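Local coordinates for 3-methylaspartate ammonia-lyase (Citrobacter amalonaticus, PDB 1KKO), which catalyses the reversible, magnesium-dependent anti elimination of ammonia from (2S,3S)-3-methyl-L-aspartate to give mesaconate, at residues V106-N112 / L138-T142; V191-I197 / T234-Y240; V345-N349 / A377-M381. All coordinates share one frame; numbering follows the deposited sequence.

How the contacts relate
Three contacts, with no segment in common, sample the two parts of this enolase-superfamily subunit. Contact 1 lies in the N-terminal domain, contacts 2 and 3 in the TIM barrel. Contact 2 is buried within the barrel sheet: two parallel strands joined by backbone bonds, with catalytic and metal-binding side chains at their C-terminal ends. Contact 1 is also mostly buried, but there a loop and a helix meet through apolar groups, one hydroxyl and two waters. Contact 3 is smaller and partly exposed, pairing a barrel helix with another helix's end. Contacts 1 and 3 approach to about 8 Å between nearest atoms, and F109 touches H339 of the helix that carries 345-349.

Contact 1: V106-N112 / L138-T142; sequences VDAFLPN and LLDAT
V106 opens the contact by turning its isopropyl group onto helix 128-146, where CG1 rests 3.9 Å from A141 CB. Its carbonyl faces T142: V106 O is 2.8 Å from T142 OG1, a hydrogen bond if the hydroxyl spends its single proton there, since another acceptor is within reach. The same oxygen lies 3.2 Å from T142 CA, a CA-H...O contact on the same helical residue. D107 contributes through its main chain, with D107 O 3.4 Å from T142 CG2, while its carboxylate OD1 is hydrogen-bonded to the backbone N of M1. At A108 the link is water 2, which donates to A108 O and to L138 O and accepts from N112 ND2 at 2.9 Å, a single water linking the loop to both helices. F109 then lays one ring face over L139: L139 CB stands 4.0 Å from the F109 ring centroid, 23° off the normal and displaced toward the rim, a CH-pi contact. With chi1 at 168°, F109 CG is anti to F109's own backbone nitrogen, which carries the ring along the L138-L139 backbone. N112, three residues on, places CB 4.0 Å from L138 CD1, their side chains roughly perpendicular; its amide is otherwise held by R104 and D105. This is a loop-to-helix junction of the enolase-type N-terminal domain, joining the start of helix 110-118 to helix 128-146.

Contact 2: V191-I197 / T234-Y240; sequences VLPHALI and TLHIDVY
H194 and D238 lie side by side and point the same way, with D238 CB over one face of the imidazole, 3.6 Å from the H194 ring centroid and 23° off the normal. The ring and carboxylate planes are 68° apart, and D238 OD2 is 3.2 Å from H194 CE1. At the ring's edge, in its plane, H194 NE2 shares a hydrogen bond of 3.1 Å with Y240 OH; either may donate. The rings meet rim to rim, neither over the other's face. Y240 has two further contacts: L196 CD1 approaches its ring obliquely, 3.5 Å from Y240 CE1, and Y240 N donates to D238 OD1 at 3.2 Å, closing an Asx turn. The strands leading to these groups are parallel, joined by alternating backbone bonds from L192 N to T234 O through H236 and H194 to D238 N on H194 O, despite the cis peptide before P193. Past H194, I197 N still reaches D238 O at 3.1 Å. One strand supplies a magnesium ligand, D238, and its neighbour H194, assigned as the transition-state stabiliser; face contact, edge bond and turn would together be expected to limit rotation of imidazole and carboxylate at the barrel's active-site end.

Contact 3: V345-N349 / A377-M381; sequences VLYCN and AARPM
V345 and A378 form the close-packed half of this contact. V345 CG1 sits 3.7 Å from A378 CB and 3.4 Å from A378 O, and the same methyl reaches the chain just beyond the helix, 3.7 Å from P380 N and 4.1 Å from P380 CB. One branch therefore fills the angle where the chain leaves helix 365-378. With CG1 anti to the backbone N of V345 (chi1 170°), this branch is the one directed at the segment after the helix. The chain turns there because R379 leaves helical geometry with a positive phi of 73°. A378 and P380 are both buried, and A378 lends its methyl and its carbonyl to the same valine.

Toward solvent the grip is looser and more polar. L346 CD2 comes within 3.7 Å of A378 O, at the margin of the packed patch. N349, an exposed residue one turn after V345, supplies the single hydrogen bond across the contact: N349 ND2 donates to R379 O at 3.1 Å with an N-H...O angle of 157°. The bond is fairly straight at the hydrogen, but the donor stands well above the carbonyl plane and R379 O lies slightly out of the amide plane. N349 ND2 is also 3.3 Å from A378 O, where the angle is too poor for a bond. The R379 guanidinium leads away instead, its NH1 bonding to E165 O and L376 O.

The contact joins two successive helices on the outside of the barrel, 339-351 and 365-378. Strand 354-357 comes between them in sequence and is touched by both V345 and P380; helix 150-157 packs on A377, and beyond P380 the chain enters strand 382-384.

Contact 1: V106-N112 / L138-T142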
ATOM      1  N   VAL A 106     -26.178  -5.884  14.931  1.00 15.47           N
ATOM      2  CA  VAL A 106     -25.339  -4.799  14.441  1.00 14.76           C
ATOM      3  C   VAL A 106     -26.143  -3.657  13.840  1.00 15.18           C
ATOM      4  O   VAL A 106     -25.619  -2.850  13.098  1.00 14.91           O
ATOM      5  CB  VAL A 106     -24.268  -5.305  13.417  1.00 14.62           C
ATOM      6  CG1 VAL A 106     -23.275  -6.195  14.100  1.00 14.42           C
ATOM      7  CG2 VAL A 106     -24.934  -6.013  12.258  1.00 14.41           C
ATOM      8  N   ASP A 107     -27.435  -3.567  14.153  1.00 15.71           N
ATOM      9  CA  ASP A 107     -28.208  -2.458  13.616  1.00 16.38           C
ATOM     10  C   ASP A 107     -27.642  -1.118  14.061  1.00 15.87           C
ATOM     11  O   ASP A 107     -27.796  -0.131  13.368  1.00 16.25           O
ATOM     12  CB  ASP A 107     -29.666  -2.544  14.030  1.00 17.04           C
ATOM     13  CG  ASP A 107     -30.430  -3.566  13.235  1.00 19.74           C
ATOM     14  OD1 ASP A 107     -29.864  -4.145  12.272  1.00 20.91           O
ATOM     15  OD2 ASP A 107     -31.623  -3.845  13.502  1.00 22.90           O
ATOM     16  N   ALA A 108     -27.024  -1.098  15.236  1.00 15.25           N
ATOM     17  CA  ALA A 108     -26.321   0.074  15.711  1.00 15.08           C
ATOM     18  C   ALA A 108     -24.862  -0.295  15.934  1.00 14.54           C
ATOM     19  O   ALA A 108     -24.521  -1.470  16.082  1.00 14.41           O
ATOM     20  CB  ALA A 108     -26.946   0.592  17.005  1.00 15.28           C
ATOM     21  N   PHE A 109     -24.030   0.734  15.999  1.00 13.88           N
ATOM     22  CA  PHE A 109     -22.595   0.573  16.199  1.00 13.76           C
ATOM     23  C   PHE A 109     -22.098   0.865  17.607  1.00 13.66           C
ATOM     24  O   PHE A 109     -21.364   0.073  18.182  1.00 13.78           O
ATOM     25  CB  PHE A 109     -21.874   1.490  15.222  1.00 13.57           C
ATOM     26  CG  PHE A 109     -20.401   1.660  15.493  1.00 12.88           C
ATOM     27  CD1 PHE A 109     -19.552   0.573  15.461  1.00 11.97           C
ATOM     28  CD2 PHE A 109     -19.866   2.907  15.739  1.00 13.48           C
ATOM     29  CE1 PHE A 109     -18.199   0.732  15.697  1.00 12.23           C
ATOM     30  CE2 PHE A 109     -18.521   3.062  15.960  1.00 12.91           C
ATOM     31  CZ  PHE A 109     -17.686   1.974  15.937  1.00 12.54           C
ATOM     32  N   LEU A 110     -22.528   1.991  18.169  1.00 14.34           N
ATOM     33  CA  LEU A 110     -21.942   2.459  19.421  1.00 15.18           C
ATOM     34  C   LEU A 110     -22.051   1.511  20.612  1.00 15.30           C
ATOM     35  O   LEU A 110     -21.071   1.319  21.312  1.00 15.26           O
ATOM     36  CB  LEU A 110     -22.503   3.831  19.796  1.00 15.66           C
ATOM     37  CG  LEU A 110     -21.642   5.038  19.434  1.00 17.53           C
ATOM     38  CD1 LEU A 110     -22.390   6.318  19.762  1.00 18.90           C
ATOM     39  CD2 LEU A 110     -20.298   5.009  20.173  1.00 18.23           C
ATOM     40  N   PRO A 111     -23.221   0.935  20.892  1.00 15.12           N
ATOM     41  CA  PRO A 111     -23.307   0.001  22.016  1.00 15.58           C
ATOM     42  C   PRO A 111     -22.303  -1.140  21.879  1.00 15.07           C
ATOM     43  O   PRO A 111     -21.640  -1.495  22.842  1.00 15.71           O
ATOM     44  CB  PRO A 111     -24.764  -0.481  21.976  1.00 15.86           C
ATOM     45  CG  PRO A 111     -25.479   0.594  21.322  1.00 16.62           C
ATOM     46  CD  PRO A 111     -24.535   1.154  20.265  1.00 15.57           C
ATOM     47  N   ASN A 112     -22.160  -1.701  20.680  1.00 14.31           N
ATOM     48  CA  ASN A 112     -21.194  -2.777  20.495  1.00 14.02           C
ATOM     49  C   ASN A 112     -19.756  -2.283  20.680  1.00 13.55           C
ATOM     50  O   ASN A 112     -18.921  -2.958  21.278  1.00 13.61           O
ATOM     51  CB  ASN A 112     -21.324  -3.383  19.101  1.00 14.09           C
ATOM     52  CG  ASN A 112     -22.578  -4.193  18.923  1.00 14.71           C
ATOM     53  OD1 ASN A 112     -23.147  -4.696  19.896  1.00 16.33           O
ATOM     54  ND2 ASN A 112     -22.977  -4.393  17.665  1.00 15.46           N
ATOM     55  N   LEU A 138     -17.143  -3.781  13.326  1.00 10.54           N
ATOM     56  CA  LEU A 138     -18.494  -3.520  13.816  1.00 11.05           C
ATOM     57  C   LEU A 138     -19.112  -2.306  13.140  1.00 10.77           C
ATOM     58  O   LEU A 138     -20.320  -2.296  12.890  1.00 11.32           O
ATOM     59  CB  LEU A 138     -18.498  -3.364  15.336  1.00 11.47           C
ATOM     60  CG  LEU A 138     -18.235  -4.688  16.050  1.00 12.08           C
ATOM     61  CD1 LEU A 138     -17.774  -4.425  17.460  1.00 12.48           C
ATOM     62  CD2 LEU A 138     -19.470  -5.586  16.027  1.00 13.42           C
ATOM     63  N   LEU A 139     -18.305  -1.292  12.835  1.00 10.89           N
ATOM     64  CA  LEU A 139     -18.782  -0.132  12.109  1.00 10.86           C
ATOM     65  C   LEU A 139     -19.148  -0.539  10.693  1.00 11.05           C
ATOM     66  O   LEU A 139     -20.198  -0.182  10.171  1.00 11.15           O
ATOM     67  CB  LEU A 139     -17.729   0.969  12.083  1.00 11.56           C
ATOM     68  CG  LEU A 139     -18.141   2.227  11.307  1.00 11.89           C
ATOM     69  CD1 LEU A 139     -19.404   2.887  11.857  1.00 13.06           C
ATOM     70  CD2 LEU A 139     -17.000   3.237  11.284  1.00 11.95           C
ATOM     71  N   ASP A 140     -18.266  -1.317  10.069  1.00 10.51           N
ATOM     72  CA  ASP A 140     -18.526  -1.804   8.730  1.00 10.99           C
ATOM     73  C   ASP A 140     -19.779  -2.688   8.733  1.00 10.70           C
ATOM     74  O   ASP A 140     -20.551  -2.653   7.767  1.00 11.26           O
ATOM     75  CB  ASP A 140     -17.306  -2.584   8.220  1.00 10.46           C
ATOM     76  CG  ASP A 140     -17.236  -2.683   6.716  1.00 11.76           C
ATOM     77  OD1 ASP A 140     -17.576  -1.696   6.009  1.00 12.00           O
ATOM     78  OD2 ASP A 140     -16.768  -3.724   6.204  1.00 11.95           O
ATOM     79  N   ALA A 141     -19.977  -3.475   9.793  1.00 11.09           N
ATOM     80  CA  ALA A 141     -21.168  -4.333   9.899  1.00 11.63           C
ATOM     81  C   ALA A 141     -22.462  -3.513   9.947  1.00 11.88           C
ATOM     82  O   ALA A 141     -23.408  -3.798   9.234  1.00 12.49           O
ATOM     83  CB  ALA A 141     -21.073  -5.234  11.085  1.00 11.79           C
ATOM     84  N   THR A 142     -22.480  -2.475  10.771  1.00 12.07           N
ATOM     85  CA  THR A 142     -23.655  -1.622  10.866  1.00 12.80           C
ATOM     86  C   THR A 142     -23.941  -0.981   9.520  1.00 12.78           C
ATOM     87  O   THR A 142     -25.096  -0.904   9.077  1.00 13.64           O
ATOM     88  CB  THR A 142     -23.434  -0.584  11.962  1.00 13.19           C
ATOM     89  OG1 THR A 142     -23.307  -1.258  13.217  1.00 13.49           O
ATOM     90  CG2 THR A 142     -24.639   0.353  12.103  1.00 14.17           C
TER
HETATM   91  O   HOH W   1     -27.424  -0.583  10.674  1.00 29.94           O
HETATM   92  O   HOH W   2     -22.112  -2.910  15.307  1.00 13.81           O

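Contact 2: V191-I197 / T234-Y240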
ATOM      1  N   VAL A 191       0.052  18.255   2.946  1.00 12.16           N
ATOM      2  CA  VAL A 191       0.912  18.481   4.095  1.00 11.94           C
ATOM      3  C   VAL A 191       2.064  17.484   4.007  1.00 11.30           C
ATOM      4  O   VAL A 191       1.842  16.314   3.688  1.00 12.08           O
ATOM      5  CB  VAL A 191       0.139  18.272   5.411  1.00 11.52           C
ATOM      6  CG1 VAL A 191       0.995  18.710   6.604  1.00 11.39           C
ATOM      7  CG2 VAL A 191      -1.197  19.018   5.398  1.00 12.29           C
ATOM      8  N   LEU A 192       3.280  17.910   4.327  1.00 12.10           N
ATOM      9  CA  LEU A 192       4.433  17.047   4.144  1.00 12.32           C
ATOM     10  C   LEU A 192       5.590  17.597   4.945  1.00 12.33           C
ATOM     11  O   LEU A 192       5.570  18.774   5.307  1.00 12.54           O
ATOM     12  CB  LEU A 192       4.811  16.979   2.659  1.00 12.75           C
ATOM     13  CG  LEU A 192       5.450  18.215   2.025  1.00 14.11           C
ATOM     14  CD1 LEU A 192       6.091  17.841   0.697  1.00 14.86           C
ATOM     15  CD2 LEU A 192       4.474  19.375   1.857  1.00 14.27           C
ATOM     16  N   PRO A 193       6.650  16.820   5.150  1.00 12.18           N
ATOM     17  CA  PRO A 193       6.829  15.423   4.759  1.00 12.32           C
ATOM     18  C   PRO A 193       7.183  14.513   5.938  1.00 11.90           C
ATOM     19  O   PRO A 193       7.635  13.387   5.699  1.00 11.97           O
ATOM     20  CB  PRO A 193       8.072  15.532   3.898  1.00 12.81           C
ATOM     21  CG  PRO A 193       8.929  16.479   4.753  1.00 13.01           C
ATOM     22  CD  PRO A 193       7.954  17.405   5.484  1.00 12.57           C
ATOM     23  N   HIS A 194       6.995  15.005   7.162  1.00 11.85           N
ATOM     24  CA  HIS A 194       7.353  14.319   8.401  1.00 12.36           C
ATOM     25  C   HIS A 194       8.879  14.316   8.647  1.00 12.57           C
ATOM     26  O   HIS A 194       9.344  14.864   9.661  1.00 13.07           O
ATOM     27  CB  HIS A 194       6.722  12.921   8.467  1.00 12.45           C
ATOM     28  CG  HIS A 194       6.985  12.212   9.750  1.00 13.49           C
ATOM     29  ND1 HIS A 194       6.044  12.040  10.741  1.00 15.89           N
ATOM     30  CD2 HIS A 194       8.116  11.616  10.193  1.00 12.14           C
ATOM     31  CE1 HIS A 194       6.593  11.368  11.740  1.00 13.97           C
ATOM     32  NE2 HIS A 194       7.843  11.084  11.423  1.00 15.04           N
ATOM     33  N   ALA A 195       9.627  13.689   7.736  1.00 12.88           N
ATOM     34  CA  ALA A 195      11.095  13.735   7.689  1.00 13.75           C
ATOM     35  C   ALA A 195      11.852  12.952   8.745  1.00 13.98           C
ATOM     36  O   ALA A 195      13.082  12.939   8.717  1.00 14.60           O
ATOM     37  CB  ALA A 195      11.575  15.176   7.647  1.00 13.80           C
ATOM     38  N   LEU A 196      11.139  12.323   9.672  1.00 13.84           N
ATOM     39  CA  LEU A 196      11.738  11.425  10.665  1.00 14.37           C
ATOM     40  C   LEU A 196      13.037  11.998  11.232  1.00 14.80           C
ATOM     41  O   LEU A 196      14.106  11.394  11.125  1.00 15.41           O
ATOM     42  CB  LEU A 196      11.972  10.047  10.044  1.00 14.82           C
ATOM     43  CG  LEU A 196      12.293   8.902  11.007  1.00 16.24           C
ATOM     44  CD1 LEU A 196      11.211   8.670  12.016  1.00 18.29           C
ATOM     45  CD2 LEU A 196      12.530   7.644  10.194  1.00 17.09           C
ATOM     46  N   ILE A 197      12.938  13.180  11.830  1.00 15.35           N
ATOM     47  CA  ILE A 197      14.105  13.830  12.413  1.00 15.49           C
ATOM     48  C   ILE A 197      14.253  13.244  13.816  1.00 16.10           C
ATOM     49  O   ILE A 197      13.781  13.801  14.798  1.00 16.30           O
ATOM     50  CB  ILE A 197      13.897  15.354  12.414  1.00 15.39           C
ATOM     51  CG1 ILE A 197      13.681  15.868  10.984  1.00 15.53           C
ATOM     52  CG2 ILE A 197      15.054  16.066  13.097  1.00 16.02           C
ATOM     53  CD1 ILE A 197      14.887  15.726  10.072  1.00 15.96           C
ATOM     54  N   THR A 234       1.362  22.760   3.470  1.00 14.52           N
ATOM     55  CA  THR A 234       1.828  22.976   4.833  1.00 14.43           C
ATOM     56  C   THR A 234       2.983  22.039   5.134  1.00 13.75           C
ATOM     57  O   THR A 234       2.979  20.888   4.699  1.00 13.49           O
ATOM     58  CB  THR A 234       0.675  22.721   5.800  1.00 14.52           C
ATOM     59  OG1 THR A 234      -0.250  23.804   5.687  1.00 15.73           O
ATOM     60  CG2 THR A 234       1.118  22.728   7.260  1.00 14.55           C
ATOM     61  N   LEU A 235       3.973  22.538   5.866  1.00 13.76           N
ATOM     62  CA  LEU A 235       5.113  21.736   6.288  1.00 13.58           C
ATOM     63  C   LEU A 235       4.873  21.227   7.699  1.00 13.07           C
ATOM     64  O   LEU A 235       4.457  21.974   8.579  1.00 13.76           O
ATOM     65  CB  LEU A 235       6.395  22.560   6.234  1.00 14.01           C
ATOM     66  CG  LEU A 235       6.642  23.288   4.911  1.00 15.24           C
ATOM     67  CD1 LEU A 235       8.001  23.975   4.970  1.00 16.32           C
ATOM     68  CD2 LEU A 235       6.549  22.329   3.731  1.00 15.62           C
ATOM     69  N   HIS A 236       5.128  19.942   7.909  1.00 12.93           N
ATOM     70  CA  HIS A 236       4.901  19.305   9.203  1.00 12.32           C
ATOM     71  C   HIS A 236       6.053  18.329   9.362  1.00 12.18           C
ATOM     72  O   HIS A 236       6.214  17.397   8.571  1.00 12.61           O
ATOM     73  CB  HIS A 236       3.532  18.629   9.169  1.00 12.33           C
ATOM     74  CG  HIS A 236       3.141  17.872  10.398  1.00 12.29           C
ATOM     75  ND1 HIS A 236       1.822  17.729  10.766  1.00 13.08           N
ATOM     76  CD2 HIS A 236       3.862  17.154  11.290  1.00 12.65           C
ATOM     77  CE1 HIS A 236       1.750  16.955  11.834  1.00 12.26           C
ATOM     78  NE2 HIS A 236       2.973  16.587  12.170  1.00 13.45           N
ATOM     79  N   ILE A 237       6.888  18.590  10.359  1.00 12.50           N
ATOM     80  CA  ILE A 237       8.088  17.814  10.605  1.00 12.94           C
ATOM     81  C   ILE A 237       8.074  17.308  12.037  1.00 12.79           C
ATOM     82  O   ILE A 237       7.784  18.060  12.960  1.00 12.87           O
ATOM     83  CB  ILE A 237       9.331  18.689  10.337  1.00 13.24           C
ATOM     84  CG1 ILE A 237       9.404  19.045   8.843  1.00 14.28           C
ATOM     85  CG2 ILE A 237      10.602  17.988  10.814  1.00 14.10           C
ATOM     86  CD1 ILE A 237      10.411  20.140   8.496  1.00 16.01           C
ATOM     87  N   ASP A 238       8.356  16.016  12.203  1.00 12.76           N
ATOM     88  CA  ASP A 238       8.368  15.359  13.507  1.00 13.15           C
ATOM     89  C   ASP A 238       9.809  15.196  13.956  1.00 13.38           C
ATOM     90  O   ASP A 238      10.631  14.568  13.265  1.00 13.55           O
ATOM     91  CB  ASP A 238       7.703  13.985  13.401  1.00 13.78           C
ATOM     92  CG  ASP A 238       7.423  13.331  14.751  1.00 15.07           C
ATOM     93  OD1 ASP A 238       7.960  13.749  15.819  1.00 16.17           O
ATOM     94  OD2 ASP A 238       6.642  12.343  14.798  1.00 17.78           O
ATOM     95  N   VAL A 239      10.108  15.754  15.123  1.00 13.46           N
ATOM     96  CA  VAL A 239      11.474  15.766  15.636  1.00 13.90           C
ATOM     97  C   VAL A 239      11.736  14.861  16.833  1.00 14.03           C
ATOM     98  O   VAL A 239      12.821  14.900  17.404  1.00 14.25           O
ATOM     99  CB  VAL A 239      11.938  17.194  15.927  1.00 13.96           C
ATOM    100  CG1 VAL A 239      11.775  18.057  14.689  1.00 14.51           C
ATOM    101  CG2 VAL A 239      11.164  17.798  17.090  1.00 14.45           C
ATOM    102  N   TYR A 240      10.766  14.046  17.224  1.00 14.73           N
ATOM    103  CA  TYR A 240      11.017  12.994  18.210  1.00 15.28           C
ATOM    104  C   TYR A 240      11.759  13.454  19.449  1.00 15.40           C
ATOM    105  O   TYR A 240      12.646  12.752  19.950  1.00 16.17           O
ATOM    106  CB  TYR A 240      11.766  11.830  17.543  1.00 15.89           C
ATOM    107  CG  TYR A 240      10.863  11.125  16.579  1.00 16.74           C
ATOM    108  CD1 TYR A 240      10.753  11.564  15.275  1.00 17.42           C
ATOM    109  CD2 TYR A 240      10.069  10.069  16.988  1.00 17.77           C
ATOM    110  CE1 TYR A 240       9.905  10.954  14.385  1.00 17.69           C
ATOM    111  CE2 TYR A 240       9.211   9.440  16.099  1.00 17.96           C
ATOM    112  CZ  TYR A 240       9.134   9.896  14.803  1.00 17.88           C
ATOM    113  OH  TYR A 240       8.278   9.290  13.911  1.00 19.39           O
TER

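Contact 3: V345-N349 / A377-M381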
ATOM      1  N   VAL A 345     -11.827  13.686  18.151  1.00 11.01           N
ATOM      2  CA  VAL A 345     -11.813  14.733  17.147  1.00 11.23           C
ATOM      3  C   VAL A 345     -12.866  15.797  17.491  1.00 11.35           C
ATOM      4  O   VAL A 345     -12.597  17.000  17.423  1.00 11.54           O
ATOM      5  CB  VAL A 345     -12.064  14.160  15.736  1.00 11.06           C
ATOM      6  CG1 VAL A 345     -12.282  15.274  14.757  1.00 11.57           C
ATOM      7  CG2 VAL A 345     -10.905  13.282  15.288  1.00 10.79           C
ATOM      8  N   LEU A 346     -14.066  15.360  17.834  1.00 11.72           N
ATOM      9  CA  LEU A 346     -15.136  16.293  18.201  1.00 12.01           C
ATOM     10  C   LEU A 346     -14.756  17.103  19.438  1.00 11.83           C
ATOM     11  O   LEU A 346     -15.072  18.293  19.509  1.00 12.50           O
ATOM     12  CB  LEU A 346     -16.451  15.548  18.448  1.00 12.25           C
ATOM     13  CG  LEU A 346     -17.048  14.797  17.251  1.00 15.64           C
ATOM     14  CD1 LEU A 346     -18.423  14.263  17.547  1.00 15.78           C
ATOM     15  CD2 LEU A 346     -17.078  15.617  15.986  1.00 17.25           C
ATOM     16  N   TYR A 347     -14.081  16.492  20.405  1.00 11.59           N
ATOM     17  CA  TYR A 347     -13.685  17.207  21.616  1.00 11.51           C
ATOM     18  C   TYR A 347     -12.683  18.289  21.253  1.00 11.46           C
ATOM     19  O   TYR A 347     -12.784  19.437  21.711  1.00 12.18           O
ATOM     20  CB  TYR A 347     -13.091  16.245  22.660  1.00 11.98           C
ATOM     21  CG  TYR A 347     -12.942  16.899  24.007  1.00 12.13           C
ATOM     22  CD1 TYR A 347     -13.964  16.840  24.930  1.00 12.75           C
ATOM     23  CD2 TYR A 347     -11.795  17.581  24.345  1.00 11.96           C
ATOM     24  CE1 TYR A 347     -13.850  17.443  26.166  1.00 13.93           C
ATOM     25  CE2 TYR A 347     -11.678  18.212  25.559  1.00 12.92           C
ATOM     26  CZ  TYR A 347     -12.706  18.133  26.470  1.00 12.79           C
ATOM     27  OH  TYR A 347     -12.579  18.748  27.697  1.00 14.72           O
ATOM     28  N   CYS A 348     -11.705  17.942  20.424  1.00 11.52           N
ATOM     29  CA  CYS A 348     -10.721  18.918  19.972  1.00 11.80           C
ATOM     30  C   CYS A 348     -11.410  20.063  19.257  1.00 11.85           C
ATOM     31  O   CYS A 348     -11.167  21.237  19.562  1.00 12.47           O
ATOM     32  CB  CYS A 348      -9.710  18.277  19.022  1.00 11.95           C
ATOM     33  SG  CYS A 348      -8.541  17.158  19.827  1.00 13.52           S
ATOM     34  N   ASN A 349     -12.267  19.727  18.298  1.00 12.16           N
ATOM     35  CA  ASN A 349     -12.941  20.750  17.503  1.00 12.42           C
ATOM     36  C   ASN A 349     -13.769  21.703  18.363  1.00 12.72           C
ATOM     37  O   ASN A 349     -13.770  22.903  18.130  1.00 12.26           O
ATOM     38  CB  ASN A 349     -13.819  20.119  16.414  1.00 12.79           C
ATOM     39  CG  ASN A 349     -13.009  19.445  15.315  1.00 15.25           C
ATOM     40  OD1 ASN A 349     -11.799  19.553  15.291  1.00 17.62           O
ATOM     41  ND2 ASN A 349     -13.692  18.772  14.392  1.00 15.90           N
ATOM     42  N   ALA A 377     -16.557  12.037   8.539  1.00 12.17           N
ATOM     43  CA  ALA A 377     -17.658  12.346   9.442  1.00 12.61           C
ATOM     44  C   ALA A 377     -17.264  13.354  10.521  1.00 12.90           C
ATOM     45  O   ALA A 377     -17.963  14.335  10.739  1.00 14.02           O
ATOM     46  CB  ALA A 377     -18.172  11.088  10.095  1.00 13.17           C
ATOM     47  N   ALA A 378     -16.141  13.122  11.183  1.00 12.30           N
ATOM     48  CA  ALA A 378     -15.762  13.901  12.359  1.00 12.64           C
ATOM     49  C   ALA A 378     -15.067  15.220  12.072  1.00 12.67           C
ATOM     50  O   ALA A 378     -15.074  16.112  12.912  1.00 13.14           O
ATOM     51  CB  ALA A 378     -14.917  13.041  13.297  1.00 12.97           C
ATOM     52  N   ARG A 379     -14.405  15.320  10.924  1.00 12.69           N
ATOM     53  CA  ARG A 379     -13.791  16.555  10.451  1.00 13.70           C
ATOM     54  C   ARG A 379     -12.533  16.994  11.177  1.00 13.71           C
ATOM     55  O   ARG A 379     -12.441  18.115  11.665  1.00 14.55           O
ATOM     56  CB  ARG A 379     -14.811  17.703  10.474  1.00 14.37           C
ATOM     57  CG  ARG A 379     -16.116  17.376   9.789  1.00 15.78           C
ATOM     58  CD  ARG A 379     -15.950  16.765   8.444  1.00 18.25           C
ATOM     59  NE  ARG A 379     -15.127  17.598   7.590  1.00 19.31           N
ATOM     60  CZ  ARG A 379     -14.800  17.274   6.356  1.00 18.89           C
ATOM     61  NH1 ARG A 379     -15.232  16.120   5.851  1.00 18.71           N
ATOM     62  NH2 ARG A 379     -14.059  18.092   5.621  1.00 20.82           N
ATOM     63  N   PRO A 380     -11.525  16.137  11.230  1.00 12.84           N
ATOM     64  CA  PRO A 380     -10.248  16.577  11.778  1.00 12.85           C
ATOM     65  C   PRO A 380      -9.613  17.571  10.797  1.00 13.19           C
ATOM     66  O   PRO A 380     -10.002  17.643   9.634  1.00 14.13           O
ATOM     67  CB  PRO A 380      -9.433  15.282  11.834  1.00 12.23           C
ATOM     68  CG  PRO A 380      -9.990  14.474  10.690  1.00 12.53           C
ATOM     69  CD  PRO A 380     -11.476  14.736  10.766  1.00 12.55           C
HETATM   70  N   MSE A 381      -8.633  18.318  11.271  1.00 13.26           N
HETATM   71  CA  MSE A 381      -7.895  19.255  10.446  1.00 14.79           C
HETATM   72  C   MSE A 381      -6.883  18.609   9.505  1.00 13.30           C
HETATM   73  O   MSE A 381      -6.503  19.208   8.508  1.00 13.41           O
HETATM   74  CB  MSE A 381      -7.146  20.199  11.384  1.00 17.17           C
HETATM   75  CG  MSE A 381      -7.709  21.572  11.375  1.00 24.31           C
HETATM   76 SE   MSE A 381      -6.908  22.510   9.909  1.00 35.16          SE
HETATM   77  CE  MSE A 381      -5.367  23.211  10.755  1.00 35.60           C
TER